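Local coordinates for 4-hydroxybenzoyl-CoA Thioesterase (Pseudomonas sp. CBS3, PDB 1LO7), which hydrolyses 4-hydroxybenzoyl-CoA to 4-hydroxybenzoate and coenzyme A, the last step in converting 4-chlorobenzoate to 4-hydroxybenzoate, at residues A[31-39]-A[91-99]. Sequence-based numbering, arbitrary orientation.
Sequences LDAASRNYF and SFVQRHSVS. With 4CO (4-hydroxyphenacyl coenzyme A), chain B.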
loop_
_atom_site.group_PDB
_atom_site.type_symbol
_atom_site.label_atom_id
_atom_site.label_comp_id
_atom_site.label_asym_id
_atom_site.label_seq_id
_atom_site.Cartn_x
_atom_site.Cartn_y
_atom_site.Cartn_z
ATOM N N LEU A 31 -8.648 -9.132 -1.682
ATOM C CA LEU A 31 -9.983 -9.563 -1.267
ATOM C C LEU A 31 -10.970 -8.420 -1.517
ATOM O O LEU A 31 -12.058 -8.609 -2.004
ATOM C CB LEU A 31 -10.010 -9.981 0.220
ATOM C CG LEU A 31 -9.877 -11.498 0.424
ATOM C CD1 LEU A 31 -9.151 -12.155 -0.737
ATOM C CD2 LEU A 31 -9.203 -11.818 1.752
ATOM N N ASP A 32 -10.544 -7.182 -1.206
ATOM C CA ASP A 32 -11.418 -6.024 -1.432
ATOM C C ASP A 32 -11.724 -5.828 -2.918
ATOM O O ASP A 32 -12.863 -5.483 -3.310
ATOM C CB ASP A 32 -10.852 -4.748 -0.795
ATOM C CG ASP A 32 -11.942 -3.722 -0.687
ATOM O OD1 ASP A 32 -12.968 -3.963 -0.071
ATOM O OD2 ASP A 32 -11.701 -2.575 -1.293
ATOM N N ALA A 33 -10.717 -6.060 -3.779
ATOM C CA ALA A 33 -10.969 -5.901 -5.210
ATOM C C ALA A 33 -11.892 -7.029 -5.671
ATOM O O ALA A 33 -12.806 -6.850 -6.489
ATOM C CB ALA A 33 -9.642 -5.970 -5.985
ATOM N N ALA A 34 -11.655 -8.243 -5.130
ATOM C CA ALA A 34 -12.508 -9.371 -5.553
ATOM C C ALA A 34 -13.958 -9.148 -5.071
ATOM O O ALA A 34 -14.915 -9.527 -5.713
ATOM C CB ALA A 34 -11.985 -10.686 -4.988
ATOM N N SER A 35 -14.128 -8.542 -3.896
ATOM C CA SER A 35 -15.481 -8.272 -3.361
ATOM C C SER A 35 -16.287 -7.358 -4.301
ATOM O O SER A 35 -17.473 -7.569 -4.598
ATOM C CB SER A 35 -15.345 -7.575 -1.995
ATOM O OG SER A 35 -16.597 -7.050 -1.541
ATOM N N ARG A 36 -15.616 -6.300 -4.752
ATOM C CA ARG A 36 -16.259 -5.321 -5.611
ATOM C C ARG A 36 -16.456 -5.903 -6.996
ATOM O O ARG A 36 -17.475 -5.635 -7.646
ATOM C CB ARG A 36 -15.431 -4.051 -5.699
ATOM C CG ARG A 36 -16.280 -2.849 -6.117
ATOM C CD ARG A 36 -15.457 -1.563 -6.126
ATOM N NE ARG A 36 -14.374 -1.612 -7.145
ATOM C CZ ARG A 36 -14.544 -1.339 -8.444
ATOM N NH1 ARG A 36 -15.703 -0.966 -8.962
ATOM N NH2 ARG A 36 -13.497 -1.441 -9.256
ATOM N N ASN A 37 -15.454 -6.669 -7.447
ATOM C CA ASN A 37 -15.516 -7.308 -8.754
ATOM C C ASN A 37 -16.753 -8.217 -8.838
ATOM O O ASN A 37 -17.420 -8.358 -9.897
ATOM C CB ASN A 37 -14.221 -8.135 -9.005
ATOM C CG ASN A 37 -14.283 -8.849 -10.375
ATOM O OD1 ASN A 37 -14.141 -8.190 -11.439
ATOM N ND2 ASN A 37 -14.516 -10.152 -10.365
ATOM N N TYR A 38 -17.052 -8.877 -7.700
ATOM C CA TYR A 38 -18.218 -9.770 -7.645
ATOM C C TYR A 38 -19.460 -8.970 -7.948
ATOM O O TYR A 38 -20.243 -9.323 -8.807
ATOM C CB TYR A 38 -18.335 -10.340 -6.218
ATOM C CG TYR A 38 -19.596 -11.123 -5.981
ATOM C CD1 TYR A 38 -19.675 -12.480 -6.310
ATOM C CD2 TYR A 38 -20.704 -10.498 -5.409
ATOM C CE1 TYR A 38 -20.847 -13.208 -6.079
ATOM C CE2 TYR A 38 -21.886 -11.203 -5.167
ATOM C CZ TYR A 38 -21.946 -12.555 -5.509
ATOM O OH TYR A 38 -23.125 -13.210 -5.261
ATOM N N PHE A 39 -19.647 -7.852 -7.246
ATOM C CA PHE A 39 -20.833 -7.060 -7.491
ATOM C C PHE A 39 -20.873 -6.493 -8.914
ATOM O O PHE A 39 -21.958 -6.488 -9.530
ATOM C CB PHE A 39 -20.934 -5.919 -6.447
ATOM C CG PHE A 39 -21.221 -6.475 -5.073
ATOM C CD1 PHE A 39 -22.386 -7.209 -4.878
ATOM C CD2 PHE A 39 -20.353 -6.301 -3.987
ATOM C CE1 PHE A 39 -22.699 -7.752 -3.630
ATOM C CE2 PHE A 39 -20.645 -6.850 -2.732
ATOM C CZ PHE A 39 -21.830 -7.567 -2.551
ATOM N N SER A 91 -26.644 -7.185 6.786
ATOM C CA SER A 91 -25.312 -7.669 6.436
ATOM C C SER A 91 -25.328 -8.870 5.545
ATOM O O SER A 91 -26.361 -9.490 5.355
ATOM C CB SER A 91 -24.546 -8.051 7.713
ATOM O OG SER A 91 -25.204 -9.114 8.436
ATOM N N PHE A 92 -24.152 -9.230 5.032
ATOM C CA PHE A 92 -24.042 -10.418 4.211
ATOM C C PHE A 92 -22.626 -10.979 4.433
ATOM O O PHE A 92 -21.690 -10.236 4.787
ATOM C CB PHE A 92 -24.370 -10.126 2.732
ATOM C CG PHE A 92 -23.442 -9.093 2.100
ATOM C CD1 PHE A 92 -23.797 -7.736 2.050
ATOM C CD2 PHE A 92 -22.197 -9.459 1.562
ATOM C CE1 PHE A 92 -22.948 -6.773 1.491
ATOM C CE2 PHE A 92 -21.341 -8.506 0.991
ATOM C CZ PHE A 92 -21.716 -7.156 0.946
ATOM N N VAL A 93 -22.498 -12.264 4.222
ATOM C CA VAL A 93 -21.227 -12.929 4.407
ATOM C C VAL A 93 -20.725 -13.214 3.025
ATOM O O VAL A 93 -21.398 -13.881 2.245
ATOM C CB VAL A 93 -21.386 -14.247 5.202
ATOM C CG1 VAL A 93 -20.019 -14.941 5.311
ATOM C CG2 VAL A 93 -21.989 -14.056 6.614
ATOM N N GLN A 94 -19.544 -12.666 2.725
ATOM C CA GLN A 94 -18.920 -12.856 1.432
ATOM C C GLN A 94 -17.657 -13.726 1.637
ATOM O O GLN A 94 -16.741 -13.363 2.379
ATOM C CB GLN A 94 -18.546 -11.500 0.766
ATOM C CG GLN A 94 -18.269 -11.603 -0.734
ATOM C CD GLN A 94 -18.217 -10.215 -1.382
ATOM O OE1 GLN A 94 -18.601 -10.033 -2.550
ATOM N NE2 GLN A 94 -17.769 -9.230 -0.630
ATOM N N ARG A 95 -17.650 -14.865 0.985
ATOM C CA ARG A 95 -16.534 -15.786 1.110
ATOM C C ARG A 95 -15.602 -15.694 -0.086
ATOM O O ARG A 95 -16.047 -15.600 -1.248
ATOM C CB ARG A 95 -17.045 -17.236 1.235
ATOM C CG ARG A 95 -15.885 -18.261 1.093
ATOM C CD ARG A 95 -16.260 -19.649 1.591
ATOM N NE ARG A 95 -16.497 -19.621 3.027
ATOM C CZ ARG A 95 -16.851 -20.692 3.723
ATOM N NH1 ARG A 95 -17.029 -21.879 3.146
ATOM N NH2 ARG A 95 -17.038 -20.567 5.014
ATOM N N HIS A 96 -14.285 -15.729 0.213
ATOM C CA HIS A 96 -13.277 -15.685 -0.822
ATOM C C HIS A 96 -12.285 -16.834 -0.644
ATOM O O HIS A 96 -11.759 -17.013 0.455
ATOM C CB HIS A 96 -12.459 -14.402 -0.816
ATOM C CG HIS A 96 -13.217 -13.123 -0.755
ATOM N ND1 HIS A 96 -13.683 -12.521 -1.891
ATOM C CD2 HIS A 96 -13.501 -12.340 0.311
ATOM C CE1 HIS A 96 -14.266 -11.397 -1.511
ATOM N NE2 HIS A 96 -14.195 -11.274 -0.181
ATOM N N SER A 97 -12.057 -17.617 -1.699
ATOM C CA SER A 97 -11.081 -18.706 -1.636
ATOM C C SER A 97 -9.959 -18.364 -2.610
ATOM O O SER A 97 -10.216 -18.107 -3.802
ATOM C CB SER A 97 -11.714 -20.032 -1.970
ATOM O OG SER A 97 -12.791 -20.208 -1.047
ATOM N N VAL A 98 -8.709 -18.337 -2.101
ATOM C CA VAL A 98 -7.538 -17.974 -2.918
ATOM C C VAL A 98 -6.649 -19.199 -3.130
ATOM O O VAL A 98 -6.222 -19.865 -2.170
ATOM C CB VAL A 98 -6.680 -16.877 -2.241
ATOM C CG1 VAL A 98 -5.508 -16.473 -3.150
ATOM C CG2 VAL A 98 -7.554 -15.660 -1.881
ATOM N N SER A 99 -6.375 -19.479 -4.393
ATOM C CA SER A 99 -5.544 -20.625 -4.676
ATOM C C SER A 99 -4.495 -20.291 -5.698
ATOM O O SER A 99 -4.545 -19.273 -6.385
ATOM C CB SER A 99 -6.367 -21.792 -5.198
ATOM O OG SER A 99 -7.004 -21.440 -6.401
HETATM N N1A 4CO B . -19.893 -9.267 13.304
HETATM C C2A 4CO B . -20.990 -9.643 12.580
HETATM N N3A 4CO B . -21.925 -8.869 12.093
HETATM C C4A 4CO B . -21.698 -7.566 12.362
HETATM C C5A 4CO B . -20.643 -7.044 13.091
HETATM C C6A 4CO B . -19.691 -7.954 13.574
HETATM N N6A 4CO B . -18.638 -7.582 14.271
HETATM N N7A 4CO B . -20.741 -5.659 13.189
HETATM C C8A 4CO B . -21.866 -5.357 12.528
HETATM N N9A 4CO B . -22.490 -6.472 12.032
HETATM C C1D 4CO B . -23.778 -6.552 11.338
HETATM C C2D 4CO B . -24.946 -6.287 12.284
HETATM O O2D 4CO B . -25.263 -7.439 13.069
HETATM C C3D 4CO B . -26.037 -6.021 11.262
HETATM O O3D 4CO B . -26.332 -7.193 10.545
HETATM P P3D 4CO B . -27.816 -7.691 10.324
HETATM O O7A 4CO B . -28.189 -8.418 11.520
HETATM O O8A 4CO B . -28.698 -6.546 10.080
HETATM O O9A 4CO B . -27.799 -8.625 9.083
HETATM C C4D 4CO B . -25.253 -5.134 10.300
HETATM O O4D 4CO B . -23.845 -5.474 10.493
HETATM C C5D 4CO B . -25.487 -3.655 10.381
HETATM O O5D 4CO B . -24.941 -3.197 11.621
HETATM P P1A 4CO B . -25.833 -2.255 12.533
HETATM O O1A 4CO B . -25.060 -2.176 13.782
HETATM O O2A 4CO B . -27.168 -2.773 12.726
HETATM O O3A 4CO B . -25.992 -0.899 11.860
HETATM P P2A 4CO B . -25.119 0.442 11.962
HETATM O O4A 4CO B . -25.647 1.349 10.920
HETATM O O5A 4CO B . -25.335 1.032 13.281
HETATM O O6A 4CO B . -23.497 0.164 11.949
HETATM C CBP 4CO B . -21.623 0.429 10.575
HETATM C CCP 4CO B . -22.943 -0.324 10.756
HETATM C CDP 4CO B . -21.852 1.950 10.532
HETATM C CEP 4CO B . -20.902 -0.080 9.334
HETATM C CAP 4CO B . -20.744 0.317 11.832
HETATM O OAP 4CO B . -20.497 -1.057 12.140
HETATM C C9P 4CO B . -19.324 0.802 11.547
HETATM O O9P 4CO B . -19.118 1.970 11.291
HETATM N N8P 4CO B . -18.274 -0.197 11.503
HETATM C C7P 4CO B . -17.009 0.344 10.991
HETATM C C6P 4CO B . -16.884 0.172 9.470
HETATM C C5P 4CO B . -15.425 0.411 9.066
HETATM O O5P 4CO B . -14.829 1.450 9.330
HETATM N N4P 4CO B . -14.858 -0.695 8.332
HETATM C C3P 4CO B . -13.440 -0.580 8.024
HETATM C C2P 4CO B . -13.190 0.395 6.904
HETATM S S1P 4CO B . -14.452 0.409 5.631
HETATM O O1B 4CO B . -12.352 -0.408 3.267
HETATM C C1B 4CO B . -13.384 0.236 3.207
HETATM C C2B 4CO B . -14.364 -0.058 2.154
HETATM C C3B 4CO B . -15.552 0.710 2.089
HETATM C C4B 4CO B . -16.481 0.456 1.082
HETATM C C5B 4CO B . -16.215 -0.542 0.123
HETATM O O2B 4CO B . -17.111 -0.770 -0.943
HETATM C C6B 4CO B . -15.029 -1.323 0.215
HETATM C C7B 4CO B . -14.094 -1.077 1.239
HETATM C CB 4CO B . -13.691 1.287 4.208
#
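Leu-31 lies against the imidazole of His-96, its CB over one ring face toward the rim and, in one of two modelled conformers, its CG 3.7 Å from His-96 CD2. In that conformer the branched side chain reaches further along the strand, CD1 coming within 4.0 Å of Val-98 CG2. Ala-34 CB lies 4.0 Å from His-96 ND1, its small methyl suiting the place beside the ring. With CG beside the backbone N (chi1 -49°), the imidazole is set between the helix and the sheet, and its buried nitrogens are both satisfied there: ND1 bonds to Thr-82, NE2 to Glu-115. One turn on, the extended side chain of Gln-94 brings its amide beside Ser-35, Tyr-38 and Phe-39. Tyr-38 CD2 lies over one face of the Phe-39 ring, offset toward its rim. Phe-39 then turns its edge to the face of Phe-92 in an offset T-shaped pair, centroids 5.5 Å apart and planes at 82°, an arrangement that suits two apolar rings in a buried position. Beyond it, Ser-91 N donates to phosphate oxygen O9A of the ligand (2.9 Å), while Asp-32, on another side of the helix, meets its phenol ring. This is the helix-on-sheet packing of the hot dog fold: helix 25-41 lies against the curved antiparallel sheet, the axes of 31-39 and 91-99 run at 119°, and strand 91-101 runs between strands 77-87 and 107-123.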